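Local coordinates for Molybdate/tungstate binding protein (Sporomusa ovata, PDB 1FR3) that binds molybdate or tungstate oxyanions and probably serves in molybdate homeostasis as a small six-chain storage protein, at residues 47-50 against 51-54. Residues are numbered along the deposited sequence; the frame is centred on the assembly and turned at random.
Sequences DLVP and GDKV
With chi1 at -85°, Asp-52 holds its CG anti to its own carbonyl carbon, a torsion that turns the carboxylate back toward Val-49 across a type II beta turn running from Val-49 to Asp-52. The turn lies in the loop that links helix 40-46 to strand 53-58 in the OB-like TOBE domain. Two hydrogen bonds join its ends. Asp-52 N donates to Val-49 O over 3.1 Å, and Val-49 N returns a bond of 3.0 Å to Asp-52 OD2, entering from above the carboxylate plane, 57° out of it. An aspartate suits this place because its short side chain can reach the backbone N-H across the turn. Its OD2 also takes a salt bridge from Lys-67 of the second subunit, so one oxygen joins turn and assembly.

Proline fits the second turn position, since its ring restricts phi to values close to the -54° found at Pro-50. Gly-51 follows with positive phi, a backbone shape that glycine, having no side chain, adopts without crowding Pro-50 O. Upstream, Asp-47 has positive phi as the C-prime residue of the Schellman motif that ends the helix.

Leu-48 and Val-54 supply the buried apolar side, their side chains crossing at about a right angle with CD2 of Leu-48 3.9 Å from CG1 of Val-54. Beyond them Leu-48 packs on Ile-16 and Ile-25, and Val-54 on Val-13 and Met-27. On the exposed side, the CG2 methyl of Val-49 lies over the carboxylate, on the same face that its N-H meets, 3.5 Å from Asp-52 OD1.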
loop_
_atom_site.group_PDB
_atom_site.type_symbol
_atom_site.label_atom_id
_atom_site.label_comp_id
_atom_site.label_asym_id
_atom_site.label_seq_id
_atom_site.Cartn_x
_atom_site.Cartn_y
_atom_site.Cartn_z
ATOM N N ASP A 47 3.772 -0.734 -23.164
ATOM C CA ASP A 47 3.703 -1.685 -24.266
ATOM C C ASP A 47 4.260 -3.039 -23.817
ATOM O O ASP A 47 5.075 -3.677 -24.479
ATOM C CB ASP A 47 4.424 -1.195 -25.518
ATOM C CG ASP A 47 3.987 -1.940 -26.769
ATOM O OD1 ASP A 47 3.005 -2.716 -26.727
ATOM O OD2 ASP A 47 4.647 -1.744 -27.814
ATOM N N LEU A 48 3.806 -3.464 -22.636
ATOM C CA LEU A 48 4.235 -4.730 -22.063
ATOM C C LEU A 48 3.744 -5.913 -22.893
ATOM O O LEU A 48 2.574 -5.964 -23.269
ATOM C CB LEU A 48 3.713 -4.880 -20.632
ATOM C CG LEU A 48 4.264 -3.956 -19.552
ATOM C CD1 LEU A 48 3.574 -4.227 -18.218
ATOM C CD2 LEU A 48 5.771 -4.113 -19.388
ATOM N N VAL A 49 4.642 -6.847 -23.174
ATOM C CA VAL A 49 4.318 -8.065 -23.900
ATOM C C VAL A 49 5.138 -9.216 -23.318
ATOM O O VAL A 49 6.201 -8.997 -22.732
ATOM C CB VAL A 49 4.599 -7.983 -25.410
ATOM C CG1 VAL A 49 3.758 -6.894 -26.067
ATOM C CG2 VAL A 49 6.077 -7.743 -25.680
ATOM N N PRO A 50 4.667 -10.441 -23.484
ATOM C CA PRO A 50 5.387 -11.609 -23.012
ATOM C C PRO A 50 6.803 -11.625 -23.557
ATOM O O PRO A 50 7.020 -11.341 -24.738
ATOM C CB PRO A 50 4.558 -12.785 -23.518
ATOM C CG PRO A 50 3.186 -12.217 -23.664
ATOM C CD PRO A 50 3.396 -10.804 -24.156
ATOM N N GLY A 51 7.775 -11.922 -22.701
ATOM C CA GLY A 51 9.173 -11.974 -23.095
ATOM C C GLY A 51 9.915 -10.692 -22.728
ATOM O O GLY A 51 11.144 -10.669 -22.751
ATOM N N ASP A 52 9.175 -9.637 -22.376
ATOM C CA ASP A 52 9.839 -8.384 -22.023
ATOM C C ASP A 52 10.666 -8.499 -20.743
ATOM O O ASP A 52 10.244 -9.113 -19.765
ATOM C CB ASP A 52 8.839 -7.246 -21.814
ATOM C CG ASP A 52 8.397 -6.505 -23.053
ATOM O OD1 ASP A 52 9.058 -6.641 -24.103
ATOM O OD2 ASP A 52 7.386 -5.777 -22.973
ATOM N N LYS A 53 11.855 -7.902 -20.763
ATOM C CA LYS A 53 12.685 -7.809 -19.569
ATOM C C LYS A 53 12.210 -6.535 -18.854
ATOM O O LYS A 53 12.164 -5.475 -19.480
ATOM C CB LYS A 53 14.174 -7.693 -19.868
ATOM C CG LYS A 53 14.743 -8.881 -20.623
ATOM C CD LYS A 53 14.603 -10.189 -19.868
ATOM C CE LYS A 53 15.211 -11.342 -20.654
ATOM N NZ LYS A 53 14.683 -12.654 -20.189
ATOM N N VAL A 54 11.838 -6.679 -17.599
ATOM C CA VAL A 54 11.305 -5.561 -16.832
ATOM C C VAL A 54 11.865 -5.574 -15.415
ATOM O O VAL A 54 12.547 -6.509 -15.001
ATOM C CB VAL A 54 9.768 -5.658 -16.729
ATOM C CG1 VAL A 54 9.112 -5.592 -18.105
ATOM C CG2 VAL A 54 9.327 -6.949 -16.041
#